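Local coordinates for protein CMP-sialic acid transporter 1 (Zea mays, PDB 6I1R) that probably carries CMP-sialic acid from the cytoplasm into the Golgi in exchange for CMP, and binds CMP in an outward-facing conformation, at residues 33-38 / 208-213; 196-201 / 249-254. The protein carries 5 engineered substitutions. All coordinates share one frame; numbering follows the deposited sequence.

Contact 1: residues 33-38 / 208-213; sequences DYATIP and GWLIYG. With C5P (cytidine-5'-monophosphate), chain D.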
loop_
_atom_site.group_PDB
_atom_site.type_symbol
_atom_site.label_atom_id
_atom_site.label_comp_id
_atom_site.label_asym_id
_atom_site.label_seq_id
_atom_site.Cartn_x
_atom_site.Cartn_y
_atom_site.Cartn_z
ATOM N N ASP B 33 5.701 -0.231 -7.466
ATOM C CA ASP B 33 4.356 -0.526 -7.948
ATOM C C ASP B 33 4.197 -2.045 -8.097
ATOM O O ASP B 33 4.938 -2.681 -8.851
ATOM C CB ASP B 33 4.088 0.190 -9.277
ATOM C CG ASP B 33 2.726 0.860 -9.389
ATOM O OD1 ASP B 33 1.827 0.516 -8.596
ATOM O OD2 ASP B 33 2.573 1.720 -10.278
ATOM N N TYR B 34 3.218 -2.612 -7.391
ATOM C CA TYR B 34 2.837 -4.014 -7.568
ATOM C C TYR B 34 1.841 -4.129 -8.733
ATOM O O TYR B 34 1.228 -5.178 -8.931
ATOM C CB TYR B 34 2.276 -4.575 -6.256
ATOM C CG TYR B 34 2.304 -6.077 -6.096
ATOM C CD1 TYR B 34 2.850 -6.914 -7.060
ATOM C CD2 TYR B 34 1.810 -6.669 -4.943
ATOM C CE1 TYR B 34 2.877 -8.290 -6.899
ATOM C CE2 TYR B 34 1.833 -8.042 -4.762
ATOM C CZ TYR B 34 2.369 -8.858 -5.744
ATOM O OH TYR B 34 2.397 -10.213 -5.578
ATOM N N ALA B 35 1.668 -3.048 -9.491
ATOM C CA ALA B 35 0.898 -3.072 -10.731
ATOM C C ALA B 35 1.784 -3.560 -11.884
ATOM O O ALA B 35 1.296 -4.197 -12.816
ATOM C CB ALA B 35 0.341 -1.698 -11.015
ATOM N N THR B 36 3.082 -3.266 -11.803
ATOM C CA THR B 36 4.025 -3.508 -12.899
ATOM C C THR B 36 4.688 -4.887 -12.779
ATOM O O THR B 36 5.245 -5.376 -13.762
ATOM C CB THR B 36 5.105 -2.417 -12.941
ATOM O OG1 THR B 36 5.567 -2.200 -11.607
ATOM C CG2 THR B 36 4.606 -1.112 -13.524
ATOM N N ILE B 37 4.652 -5.506 -11.599
ATOM C CA ILE B 37 5.377 -6.770 -11.378
ATOM C C ILE B 37 4.788 -7.880 -12.260
ATOM O O ILE B 37 5.548 -8.607 -12.898
ATOM C CB ILE B 37 5.402 -7.155 -9.884
ATOM C CG1 ILE B 37 6.517 -6.403 -9.153
ATOM C CG2 ILE B 37 5.521 -8.665 -9.699
ATOM C CD1 ILE B 37 6.579 -6.671 -7.675
ATOM N N PRO B 38 3.448 -8.024 -12.299
ATOM C CA PRO B 38 2.833 -9.071 -13.131
ATOM C C PRO B 38 3.236 -8.965 -14.611
ATOM O O PRO B 38 3.323 -9.984 -15.294
ATOM C CB PRO B 38 1.319 -8.870 -12.987
ATOM C CG PRO B 38 1.183 -8.187 -11.658
ATOM C CD PRO B 38 2.394 -7.283 -11.596
ATOM N N GLY B 208 -1.932 -3.744 -22.053
ATOM C CA GLY B 208 -3.170 -3.023 -22.350
ATOM C C GLY B 208 -3.843 -2.493 -21.093
ATOM O O GLY B 208 -4.490 -1.444 -21.126
ATOM N N TRP B 209 -3.693 -3.219 -19.986
ATOM C CA TRP B 209 -4.221 -2.784 -18.692
ATOM C C TRP B 209 -3.530 -1.481 -18.269
ATOM O O TRP B 209 -4.192 -0.491 -17.954
ATOM C CB TRP B 209 -4.046 -3.889 -17.640
ATOM C CG TRP B 209 -4.805 -3.653 -16.369
ATOM C CD1 TRP B 209 -6.159 -3.568 -16.224
ATOM C CD2 TRP B 209 -4.251 -3.487 -15.051
ATOM N NE1 TRP B 209 -6.486 -3.351 -14.913
ATOM C CE2 TRP B 209 -5.337 -3.297 -14.169
ATOM C CE3 TRP B 209 -2.951 -3.474 -14.532
ATOM C CZ2 TRP B 209 -5.157 -3.098 -12.801
ATOM C CZ3 TRP B 209 -2.775 -3.276 -13.180
ATOM C CH2 TRP B 209 -3.865 -3.091 -12.328
ATOM N N LEU B 210 -2.199 -1.492 -18.301
ATOM C CA LEU B 210 -1.389 -0.333 -17.910
ATOM C C LEU B 210 -1.653 0.843 -18.861
ATOM O O LEU B 210 -1.623 1.999 -18.436
ATOM C CB LEU B 210 0.093 -0.725 -17.919
ATOM C CG LEU B 210 0.518 -1.737 -16.855
ATOM C CD1 LEU B 210 1.892 -2.307 -17.167
ATOM C CD2 LEU B 210 0.504 -1.109 -15.469
ATOM N N ILE B 211 -1.899 0.553 -20.138
ATOM C CA ILE B 211 -2.256 1.594 -21.108
ATOM C C ILE B 211 -3.648 2.138 -20.761
ATOM O O ILE B 211 -3.885 3.341 -20.877
ATOM C CB ILE B 211 -2.178 1.069 -22.558
ATOM C CG1 ILE B 211 -0.735 0.748 -22.964
ATOM C CG2 ILE B 211 -2.823 2.050 -23.528
ATOM C CD1 ILE B 211 -0.616 -0.119 -24.197
ATOM N N TYR B 212 -4.563 1.264 -20.342
ATOM C CA TYR B 212 -5.895 1.709 -19.935
ATOM C C TYR B 212 -5.773 2.636 -18.721
ATOM O O TYR B 212 -6.345 3.725 -18.708
ATOM C CB TYR B 212 -6.815 0.522 -19.630
ATOM C CG TYR B 212 -8.274 0.888 -19.530
ATOM C CD1 TYR B 212 -9.047 1.053 -20.669
ATOM C CD2 TYR B 212 -8.882 1.089 -18.301
ATOM C CE1 TYR B 212 -10.388 1.397 -20.590
ATOM C CE2 TYR B 212 -10.221 1.434 -18.205
ATOM C CZ TYR B 212 -10.977 1.589 -19.353
ATOM O OH TYR B 212 -12.296 1.927 -19.267
ATOM N N GLY B 213 -5.006 2.206 -17.721
ATOM C CA GLY B 213 -4.775 2.997 -16.508
ATOM C C GLY B 213 -4.262 4.396 -16.816
ATOM O O GLY B 213 -4.669 5.364 -16.172
HETATM O O3P C5P D . 0.008 -14.645 -15.125
HETATM P P C5P D . -1.260 -13.890 -14.806
HETATM O O1P C5P D . -2.395 -14.759 -14.320
HETATM O O2P C5P D . -1.051 -12.630 -14.001
HETATM O "O5'" C5P D . -1.765 -13.358 -16.240
HETATM C "C5'" C5P D . -1.829 -11.959 -16.512
HETATM C "C4'" C5P D . -3.265 -11.571 -16.834
HETATM O "O4'" C5P D . -3.934 -11.164 -15.638
HETATM C "C3'" C5P D . -3.317 -10.411 -17.818
HETATM O "O3'" C5P D . -3.936 -10.838 -19.038
HETATM C "C2'" C5P D . -4.091 -9.299 -17.121
HETATM O "O2'" C5P D . -5.278 -8.920 -17.830
HETATM C "C1'" C5P D . -4.465 -9.840 -15.749
HETATM N N1 C5P D . -3.895 -8.982 -14.707
HETATM C C2 C5P D . -4.407 -7.684 -14.507
HETATM N N3 C5P D . -3.887 -6.887 -13.549
HETATM C C4 C5P D . -2.871 -7.328 -12.775
HETATM C C5 C5P D . -2.356 -8.605 -12.961
HETATM C C6 C5P D . -2.890 -9.427 -13.947
HETATM O O2 C5P D . -5.347 -7.269 -15.219
HETATM N N4 C5P D . -2.354 -6.523 -11.815
#
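Trp209 reaches Ala35 with the far rim of its indole, and between backbone and rim it serves as a wall for the nucleotide. Its CB points toward 33-38, and with CG anti to the backbone N (chi1 -168°) the ring runs out from helix 191-216 alongside the base. Near the root of the ring, CG lies 3.8 Å from O2 of the cytosine, which stands over the indole face. Farther out, CD2 and CE3 are the atoms nearest N3 of the base, which lies over the same face, 3.6 Å from the indole plane and off-centre toward the rim. CZ3 then comes within 3.5 Å of the exocyclic N4, and along its edge, near the ring plane, that same CZ3 meets Ala35 CB at 4.1 Å. The cytosine plane is steeply inclined to the indole, at roughly 60°, so the base presents its O2-N3-N4 edge to the tryptophan. This is one side of the CMP pocket of a nucleotide-sugar transporter of the DMT clan; Leu83 and Asn86 of helix 76-92 pack on the same tryptophan. An alanine in place of Trp209 would remove that face, and the cytosine edge would probably lose this support and be freer to shift. Pro38 contributes a second apolar surface, its CB 3.7 Å from C5 of the base. Beside Trp209, Leu210 brings CD2 to 4.1 Å from Ala35 O.

Contact 2: residues 196-201 / 249-254; sequences VQLYTF and LVSWLM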
loop_
_atom_site.group_PDB
_atom_site.type_symbol
_atom_site.label_atom_id
_atom_site.label_comp_id
_atom_site.label_asym_id
_atom_site.label_seq_id
_atom_site.Cartn_x
_atom_site.Cartn_y
_atom_site.Cartn_z
ATOM N N VAL B 196 4.671 -20.080 -24.782
ATOM C CA VAL B 196 4.998 -18.898 -25.598
ATOM C C VAL B 196 3.701 -18.216 -26.054
ATOM O O VAL B 196 3.614 -16.991 -26.017
ATOM C CB VAL B 196 5.913 -19.252 -26.789
ATOM C CG1 VAL B 196 5.864 -18.199 -27.889
ATOM C CG2 VAL B 196 7.351 -19.479 -26.343
ATOM N N GLN B 197 2.704 -18.995 -26.469
ATOM C CA GLN B 197 1.427 -18.430 -26.923
ATOM C C GLN B 197 0.660 -17.863 -25.724
ATOM O O GLN B 197 0.142 -16.743 -25.772
ATOM C CB GLN B 197 0.556 -19.489 -27.601
ATOM C CG GLN B 197 1.193 -20.158 -28.808
ATOM C CD GLN B 197 0.523 -21.480 -29.086
ATOM O OE1 GLN B 197 -0.533 -21.542 -29.713
ATOM N NE2 GLN B 197 1.126 -22.551 -28.594
ATOM N N LEU B 198 0.588 -18.661 -24.663
ATOM C CA LEU B 198 -0.136 -18.298 -23.445
ATOM C C LEU B 198 0.393 -16.964 -22.904
ATOM O O LEU B 198 -0.380 -16.035 -22.674
ATOM C CB LEU B 198 0.037 -19.422 -22.418
ATOM C CG LEU B 198 -0.680 -19.227 -21.082
ATOM C CD1 LEU B 198 -2.189 -19.159 -21.274
ATOM C CD2 LEU B 198 -0.318 -20.339 -20.110
ATOM N N TYR B 199 1.709 -16.881 -22.725
ATOM C CA TYR B 199 2.342 -15.745 -22.048
ATOM C C TYR B 199 2.502 -14.550 -22.997
ATOM O O TYR B 199 2.781 -13.445 -22.533
ATOM C CB TYR B 199 3.693 -16.161 -21.456
ATOM C CG TYR B 199 3.618 -17.254 -20.419
ATOM C CD1 TYR B 199 2.601 -17.284 -19.477
ATOM C CD2 TYR B 199 4.577 -18.255 -20.363
ATOM C CE1 TYR B 199 2.528 -18.284 -18.520
ATOM C CE2 TYR B 199 4.520 -19.260 -19.411
ATOM C CZ TYR B 199 3.493 -19.273 -18.485
ATOM O OH TYR B 199 3.427 -20.255 -17.540
ATOM N N THR B 200 2.342 -14.753 -24.303
ATOM C CA THR B 200 2.318 -13.626 -25.241
ATOM C C THR B 200 1.046 -12.808 -24.991
ATOM O O THR B 200 1.108 -11.593 -24.793
ATOM C CB THR B 200 2.440 -14.104 -26.695
ATOM O OG1 THR B 200 3.794 -14.510 -26.895
ATOM C CG2 THR B 200 2.081 -13.043 -27.712
ATOM N N PHE B 201 -0.097 -13.487 -24.977
ATOM C CA PHE B 201 -1.383 -12.828 -24.760
ATOM C C PHE B 201 -1.419 -12.193 -23.364
ATOM O O PHE B 201 -1.988 -11.115 -23.187
ATOM C CB PHE B 201 -2.533 -13.816 -24.972
ATOM C CG PHE B 201 -2.792 -14.163 -26.417
ATOM C CD1 PHE B 201 -3.186 -13.185 -27.318
ATOM C CD2 PHE B 201 -2.642 -15.463 -26.877
ATOM C CE1 PHE B 201 -3.423 -13.499 -28.648
ATOM C CE2 PHE B 201 -2.883 -15.774 -28.207
ATOM C CZ PHE B 201 -3.273 -14.793 -29.090
ATOM N N LEU B 249 6.114 -23.452 -13.282
ATOM C CA LEU B 249 5.792 -24.720 -12.632
ATOM C C LEU B 249 4.285 -24.978 -12.743
ATOM O O LEU B 249 3.866 -26.112 -12.976
ATOM C CB LEU B 249 6.239 -24.680 -11.167
ATOM C CG LEU B 249 7.734 -24.463 -10.931
ATOM C CD1 LEU B 249 8.026 -24.311 -9.447
ATOM C CD2 LEU B 249 8.558 -25.597 -11.521
ATOM N N VAL B 250 3.483 -23.927 -12.592
ATOM C CA VAL B 250 2.031 -24.057 -12.723
ATOM C C VAL B 250 1.717 -24.602 -14.123
ATOM O O VAL B 250 0.894 -25.506 -14.260
ATOM C CB VAL B 250 1.304 -22.725 -12.447
ATOM C CG1 VAL B 250 -0.162 -22.778 -12.857
ATOM C CG2 VAL B 250 1.429 -22.309 -10.990
ATOM N N SER B 251 2.394 -24.074 -15.142
ATOM C CA SER B 251 2.173 -24.514 -16.521
ATOM C C SER B 251 2.573 -25.987 -16.663
ATOM O O SER B 251 1.825 -26.785 -17.230
ATOM C CB SER B 251 2.914 -23.642 -17.507
ATOM O OG SER B 251 2.249 -23.621 -18.763
ATOM N N TRP B 252 3.738 -26.344 -16.128
ATOM C CA TRP B 252 4.182 -27.739 -16.134
ATOM C C TRP B 252 3.056 -28.637 -15.607
ATOM O O TRP B 252 2.715 -29.648 -16.229
ATOM C CB TRP B 252 5.474 -27.912 -15.321
ATOM C CG TRP B 252 6.158 -29.225 -15.557
ATOM C CD1 TRP B 252 7.203 -29.469 -16.399
ATOM C CD2 TRP B 252 5.824 -30.490 -14.958
ATOM N NE1 TRP B 252 7.547 -30.794 -16.360
ATOM C CE2 TRP B 252 6.717 -31.445 -15.488
ATOM C CE3 TRP B 252 4.860 -30.906 -14.032
ATOM C CZ2 TRP B 252 6.673 -32.788 -15.116
ATOM C CZ3 TRP B 252 4.819 -32.233 -13.664
ATOM C CH2 TRP B 252 5.714 -33.159 -14.200
ATOM N N LEU B 253 2.469 -28.242 -14.476
ATOM C CA LEU B 253 1.417 -29.028 -13.810
ATOM C C LEU B 253 0.121 -28.992 -14.629
ATOM O O LEU B 253 -0.639 -29.962 -14.618
ATOM C CB LEU B 253 1.178 -28.478 -12.400
ATOM C CG LEU B 253 2.280 -28.748 -11.375
ATOM C CD1 LEU B 253 1.974 -28.043 -10.061
ATOM C CD2 LEU B 253 2.464 -30.239 -11.140
ATOM N N MET B 254 -0.142 -27.882 -15.318
ATOM C CA MET B 254 -1.295 -27.801 -16.221
ATOM C C MET B 254 -1.141 -28.842 -17.338
ATOM O O MET B 254 -2.137 -29.375 -17.822
ATOM C CB MET B 254 -1.439 -26.408 -16.847
ATOM C CG MET B 254 -1.743 -25.297 -15.856
ATOM S SD MET B 254 -3.327 -25.496 -15.006
ATOM C CE MET B 254 -2.808 -26.402 -13.548
#
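Tyr199 extends its phenol ring from helix 191-216 toward helix 234-256 until the OH comes up against Ser251, 3.4 Å from CB and 3.8 Å from OG. Its CG lies anti to the carbonyl carbon and beside the backbone N (chi1 -61°), and although its CB does not aim at 249-254, the long ring still brings the hydroxyl there. The meeting is a van der Waals touch of the oxygen with the serine methylene, with no hydrogen bond between the two hydroxyls. Each has its polar partner elsewhere: Ser251 OG bonds to Asn195 OD1, on the same helix as Tyr199, while Tyr199 OH makes a weak hydrogen bond to Gly247 O, one turn before Ser251. Both join helix 191-216 to helix 234-256, the tyrosine's bond only weakly. Leu198 adds a loose apolar flank, its CD2 4.4 Å from Ser251 OG. CA atoms of Leu198 and Ser251 stay 9.6 Å apart, so within these two segments it is side chains that meet, a helix-helix contact of the transporter's bundle near the CMP pocket. Around it, Tyr199 lies against Glu42, Lys45 and Leu46 of helix 37-59, Ser251 against Met184 of helix 160-186; Leu249, Trp252 and Leu253 reach helix 3-24, and Val250, Leu253 and Met254 helix 259-279.

How the contacts relate
Contacts 1 and 2 draw on different turns of one predicted transmembrane helix, 191-216, and their centres lie 20 Å apart; their nearest atoms are about 7 Å apart without touching. In chain order the segments alternate: 33-38, 196-201, 208-213, 249-254. Contact 1 brings this helix against the turn that leads into helix 37-59, contact 2 against helix 234-256. The principle illustrated in this protein is that one helix can line the binding site with one turn and pack on a neighbouring helix with another: at contact 1 it touches the cytosine directly, whereas at contact 2 the side chain of Tyr199 is about 6 Å from the CMP and packs against the pocket residues Glu42 and Lys45.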